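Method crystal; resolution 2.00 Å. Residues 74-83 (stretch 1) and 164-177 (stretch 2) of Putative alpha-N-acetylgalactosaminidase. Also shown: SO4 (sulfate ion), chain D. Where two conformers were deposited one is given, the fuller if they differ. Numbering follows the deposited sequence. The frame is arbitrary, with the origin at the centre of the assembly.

Stretch 1 74-83: MDEYGRLLPA
Stretch 2 (164-177) SYYNSLFELYAQWG

Residues 164-175 form the C-terminal part of an α-helix that begins earlier in the chain, with i to i+4 bonds such as Trp-176 N to Leu-172 O (2.9 Å). Gly-177 leaves the helix with phi/psi of 73/27°, closing it in a Schellman motif in which Gly-177 N bonds to Ala-174 O (3.0 Å). Stretch 1 has no regular helix or strand. After Met-74, a selenomethionine (phi/psi -155/143°), a type I β turn runs from Asp-75 to Gly-78 (Gly-78 N to Asp-75 O, 3.2 Å), and Asp-75 N bonds to Arg-79 O (2.8 Å) around it. Gly-78 takes phi/psi of 80/20°, a positive phi that favours glycine, and Arg-79 to Pro-82 run extended, with phi between -59 and -128° and psi between 123 and 156°. This segment follows the helix in the same general direction: Gly-78 lies beside Tyr-165 (CA to CA 8.5 Å), Arg-79 beside Leu-169 (CA to CA 6.5 Å), and Leu-80 to Pro-82 reach Trp-176. The contact buries 439 Å² in total.

Asp-75 (chi1 p) organizes the turn. Its OD1 accepts from Tyr-77 N (2.8 Å) and Arg-79 N (3.0 Å), while OD2 balances the charge of Arg-79 through a salt bridge with NE (2.8 Å) and a weak bond with NH2 (3.2 Å). The same guanidinium (Arg-79 m, t, m; chi4 -172°) reaches the helix, where NH1 donates to Ser-168 O at 2.8 Å. That carbonyl, near the guanidinium plane, also accepts the helical bond from Leu-172 N (3.2 Å). Leu-172 CD2 lies over one guanidinium face and packs 3.7 Å from Arg-79 CB; Leu-169 CD2 (m, t) is 3.6 Å from Arg-79 CG, so the arginine methylenes meet apolar groups.

Tyr-165 (chi1 t, chi2 67°) extends its hydroxyl to the other backbone, OH donating to Gly-78 O at 2.6 Å. Waters bridge other polar atoms. Water 2 donates to Tyr-165 OH (3.1 Å) and accepts from Leu-80 N (3.0 Å). Ser-168 (p) turns OG back to Tyr-165 O (2.7 Å), and water 1 donates to both Ser-168 OG (2.9 Å) and Tyr-77 O (2.7 Å). Water 3 links Leu-80 O (2.9 Å) to Tyr-173 OH (2.7 Å).

Toward the far end the side-chain contacts are apolar. Leu-81 (m, t) places CD2 4.2 Å from Leu-172 CD2 (t, p) and 3.9 Å from Trp-176 CZ2, at the indole edge. Trp-176 (m, chi2 -21°) also brings CH2 within 3.9 Å of Pro-82 CD. A polar atom, Leu-80 O, approaches the same ring edge, 3.6 Å from Trp-176 CH2. Away from this contact, Ser-164 N (2.9 Å) and OG (2.6 Å) both bond to O4 of the sulfate ion.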

# COMPACT_ATOMS: atom_id res chain seq x y z
N MSE A 74 -4.48 -9.81 -45.71
CA MSE A 74 -5.48 -8.77 -45.64
C MSE A 74 -6.23 -8.70 -46.97
O MSE A 74 -5.60 -8.83 -48.01
CB MSE A 74 -4.79 -7.42 -45.39
CG MSE A 74 -5.71 -6.30 -44.85
SE MSE A 74 -4.70 -4.63 -44.66
CE MSE A 74 -4.43 -4.10 -46.48
N ASP A 75 -7.53 -8.44 -46.93
CA ASP A 75 -8.30 -8.27 -48.15
C ASP A 75 -8.19 -6.86 -48.67
O ASP A 75 -7.50 -6.00 -48.12
CB ASP A 75 -9.74 -8.78 -48.02
CG ASP A 75 -10.67 -7.87 -47.23
OD1 ASP A 75 -10.33 -6.69 -46.99
OD2 ASP A 75 -11.80 -8.35 -46.88
N GLU A 76 -8.81 -6.64 -49.83
CA GLU A 76 -8.70 -5.38 -50.53
C GLU A 76 -9.39 -4.22 -49.83
O GLU A 76 -9.21 -3.09 -50.21
CB GLU A 76 -9.20 -5.48 -51.98
CG GLU A 76 -10.49 -6.21 -52.20
CD GLU A 76 -10.52 -6.92 -53.59
OE1 GLU A 76 -10.79 -6.23 -54.61
OE2 GLU A 76 -10.29 -8.16 -53.62
N TYR A 77 -10.18 -4.53 -48.80
CA TYR A 77 -10.95 -3.51 -48.06
C TYR A 77 -10.37 -3.30 -46.67
O TYR A 77 -11.02 -2.78 -45.78
CB TYR A 77 -12.42 -3.93 -47.96
CG TYR A 77 -12.98 -4.25 -49.32
CD1 TYR A 77 -13.15 -3.26 -50.27
CD2 TYR A 77 -13.32 -5.56 -49.66
CE1 TYR A 77 -13.63 -3.55 -51.53
CE2 TYR A 77 -13.82 -5.86 -50.91
CZ TYR A 77 -13.96 -4.84 -51.84
OH TYR A 77 -14.49 -5.17 -53.06
N GLY A 78 -9.14 -3.75 -46.48
CA GLY A 78 -8.41 -3.46 -45.26
C GLY A 78 -8.81 -4.36 -44.10
O GLY A 78 -8.55 -4.04 -42.93
N ARG A 79 -9.40 -5.49 -44.43
CA ARG A 79 -9.78 -6.51 -43.45
C ARG A 79 -8.80 -7.68 -43.36
O ARG A 79 -8.56 -8.41 -44.32
CB ARG A 79 -11.18 -7.04 -43.77
CG ARG A 79 -12.20 -5.92 -43.95
CD ARG A 79 -13.62 -6.44 -44.09
NE ARG A 79 -13.78 -7.22 -45.31
CZ ARG A 79 -14.94 -7.67 -45.77
NH1 ARG A 79 -16.07 -7.42 -45.12
NH2 ARG A 79 -14.97 -8.36 -46.89
N LEU A 80 -8.30 -7.89 -42.14
CA LEU A 80 -7.33 -8.92 -41.89
C LEU A 80 -7.95 -10.34 -42.09
O LEU A 80 -9.12 -10.57 -41.82
CB LEU A 80 -6.70 -8.75 -40.51
CG LEU A 80 -5.87 -7.49 -40.24
CD1 LEU A 80 -5.63 -7.33 -38.73
CD2 LEU A 80 -4.57 -7.60 -41.04
N LEU A 81 -7.12 -11.22 -42.62
CA LEU A 81 -7.49 -12.59 -43.04
C LEU A 81 -6.55 -13.61 -42.41
O LEU A 81 -5.43 -13.28 -42.03
CB LEU A 81 -7.42 -12.71 -44.58
CG LEU A 81 -8.18 -11.72 -45.47
CD1 LEU A 81 -7.88 -12.01 -46.97
CD2 LEU A 81 -9.66 -11.77 -45.17
N PRO A 82 -7.02 -14.87 -42.28
CA PRO A 82 -6.16 -15.94 -41.75
C PRO A 82 -4.86 -16.23 -42.53
O PRO A 82 -4.84 -16.30 -43.73
CB PRO A 82 -7.11 -17.17 -41.72
CG PRO A 82 -8.48 -16.61 -41.84
CD PRO A 82 -8.37 -15.35 -42.62
N ALA A 83 -3.77 -16.39 -41.79
CA ALA A 83 -2.49 -16.82 -42.36
C ALA A 83 -2.69 -18.21 -42.94
O ALA A 83 -2.92 -19.17 -42.21
CB ALA A 83 -1.37 -16.78 -41.29
N SER A 164 -18.55 2.33 -40.91
CA SER A 164 -18.63 1.41 -42.06
C SER A 164 -17.52 0.38 -42.01
O SER A 164 -17.74 -0.81 -42.29
CB SER A 164 -18.56 2.16 -43.39
OG SER A 164 -19.73 2.93 -43.59
N TYR A 165 -16.33 0.84 -41.66
CA TYR A 165 -15.20 -0.08 -41.49
C TYR A 165 -15.50 -1.16 -40.47
O TYR A 165 -15.34 -2.35 -40.75
CB TYR A 165 -13.92 0.66 -41.11
CG TYR A 165 -12.79 -0.30 -41.01
CD1 TYR A 165 -12.33 -0.96 -42.14
CD2 TYR A 165 -12.27 -0.67 -39.79
CE1 TYR A 165 -11.33 -1.93 -42.07
CE2 TYR A 165 -11.25 -1.62 -39.71
CZ TYR A 165 -10.79 -2.27 -40.83
OH TYR A 165 -9.75 -3.21 -40.72
N TYR A 166 -15.95 -0.76 -39.29
CA TYR A 166 -16.25 -1.74 -38.25
C TYR A 166 -17.41 -2.64 -38.66
O TYR A 166 -17.40 -3.83 -38.42
CB TYR A 166 -16.46 -1.05 -36.87
CG TYR A 166 -15.14 -0.80 -36.14
CD1 TYR A 166 -14.29 -1.83 -35.87
CD2 TYR A 166 -14.75 0.48 -35.75
CE1 TYR A 166 -13.11 -1.64 -35.19
CE2 TYR A 166 -13.55 0.69 -35.07
CZ TYR A 166 -12.74 -0.36 -34.79
OH TYR A 166 -11.55 -0.16 -34.10
N ASN A 167 -18.40 -2.08 -39.33
CA ASN A 167 -19.52 -2.86 -39.85
C ASN A 167 -19.01 -3.97 -40.74
O ASN A 167 -19.45 -5.12 -40.64
CB ASN A 167 -20.49 -1.98 -40.66
CG ASN A 167 -21.36 -1.10 -39.79
OD1 ASN A 167 -21.36 -1.24 -38.55
ND2 ASN A 167 -22.08 -0.19 -40.42
N SER A 168 -18.07 -3.59 -41.62
CA SER A 168 -17.48 -4.51 -42.60
C SER A 168 -16.71 -5.65 -41.93
O SER A 168 -16.67 -6.74 -42.45
CB SER A 168 -16.58 -3.77 -43.61
OG SER A 168 -15.25 -3.53 -43.13
N LEU A 169 -16.11 -5.40 -40.76
CA LEU A 169 -15.34 -6.49 -40.09
C LEU A 169 -16.30 -7.52 -39.54
O LEU A 169 -16.12 -8.73 -39.69
CB LEU A 169 -14.48 -5.93 -38.94
CG LEU A 169 -13.35 -4.95 -39.27
CD1 LEU A 169 -12.53 -4.77 -38.00
CD2 LEU A 169 -12.48 -5.48 -40.42
N PHE A 170 -17.34 -7.05 -38.88
CA PHE A 170 -18.32 -7.95 -38.25
C PHE A 170 -19.20 -8.67 -39.28
O PHE A 170 -19.58 -9.82 -39.05
CB PHE A 170 -19.09 -7.24 -37.15
CG PHE A 170 -18.24 -7.04 -35.92
CD1 PHE A 170 -18.09 -8.07 -35.00
CD2 PHE A 170 -17.47 -5.89 -35.76
CE1 PHE A 170 -17.25 -7.94 -33.91
CE2 PHE A 170 -16.61 -5.74 -34.67
CZ PHE A 170 -16.50 -6.77 -33.74
N GLU A 171 -19.40 -8.07 -40.44
CA GLU A 171 -19.98 -8.81 -41.57
C GLU A 171 -19.08 -9.95 -42.01
O GLU A 171 -19.55 -11.07 -42.24
CB GLU A 171 -20.23 -7.89 -42.76
CG GLU A 171 -21.43 -6.98 -42.58
CD GLU A 171 -21.46 -5.82 -43.61
OE1 GLU A 171 -20.71 -5.89 -44.63
OE2 GLU A 171 -22.24 -4.84 -43.37
N LEU A 172 -17.79 -9.69 -42.11
CA LEU A 172 -16.83 -10.73 -42.45
C LEU A 172 -16.84 -11.87 -41.43
O LEU A 172 -16.88 -13.07 -41.78
CB LEU A 172 -15.42 -10.13 -42.60
CG LEU A 172 -14.33 -11.05 -43.12
CD1 LEU A 172 -14.71 -11.70 -44.49
CD2 LEU A 172 -13.03 -10.22 -43.21
N TYR A 173 -16.81 -11.51 -40.16
CA TYR A 173 -16.78 -12.50 -39.09
C TYR A 173 -18.09 -13.30 -39.09
O TYR A 173 -18.08 -14.51 -38.84
CB TYR A 173 -16.49 -11.85 -37.72
CG TYR A 173 -15.22 -11.03 -37.69
CD1 TYR A 173 -14.17 -11.33 -38.54
CD2 TYR A 173 -15.08 -9.95 -36.82
CE1 TYR A 173 -13.01 -10.57 -38.54
CE2 TYR A 173 -13.91 -9.16 -36.83
CZ TYR A 173 -12.88 -9.48 -37.67
OH TYR A 173 -11.71 -8.77 -37.69
N ALA A 174 -19.21 -12.64 -39.36
CA ALA A 174 -20.50 -13.34 -39.46
C ALA A 174 -20.47 -14.34 -40.62
O ALA A 174 -20.96 -15.47 -40.50
CB ALA A 174 -21.67 -12.37 -39.61
N GLN A 175 -19.88 -13.90 -41.72
CA GLN A 175 -19.69 -14.71 -42.90
C GLN A 175 -18.93 -15.97 -42.52
O GLN A 175 -19.32 -17.08 -42.89
CB GLN A 175 -18.90 -13.92 -43.96
CG GLN A 175 -18.77 -14.61 -45.30
CD GLN A 175 -17.85 -13.87 -46.26
OE1 GLN A 175 -16.86 -14.42 -46.74
NE2 GLN A 175 -18.19 -12.62 -46.54
N TRP A 176 -17.88 -15.78 -41.74
CA TRP A 176 -17.01 -16.88 -41.30
C TRP A 176 -17.64 -17.78 -40.22
O TRP A 176 -17.05 -18.77 -39.81
CB TRP A 176 -15.68 -16.37 -40.76
CG TRP A 176 -14.82 -15.73 -41.75
CD1 TRP A 176 -14.87 -15.87 -43.09
CD2 TRP A 176 -13.68 -14.90 -41.48
NE1 TRP A 176 -13.88 -15.13 -43.68
CE2 TRP A 176 -13.13 -14.53 -42.71
CE3 TRP A 176 -13.09 -14.43 -40.30
CZ2 TRP A 176 -12.02 -13.69 -42.81
CZ3 TRP A 176 -12.01 -13.61 -40.39
CH2 TRP A 176 -11.48 -13.24 -41.65
N GLY A 177 -18.84 -17.44 -39.76
CA GLY A 177 -19.48 -18.23 -38.71
C GLY A 177 -18.90 -18.08 -37.31
O GLY A 177 -19.00 -19.01 -36.49
S SO4 D . -20.48 5.92 -41.74
O1 SO4 D . -21.57 5.50 -40.87
O2 SO4 D . -19.80 7.13 -41.29
O3 SO4 D . -21.01 6.21 -43.06
O4 SO4 D . -19.49 4.86 -41.91
O HOH W 1 -13.64 -2.26 -45.14
O HOH W 2 -9.15 -6.10 -39.83
O HOH W 3 -10.47 -8.72 -40.10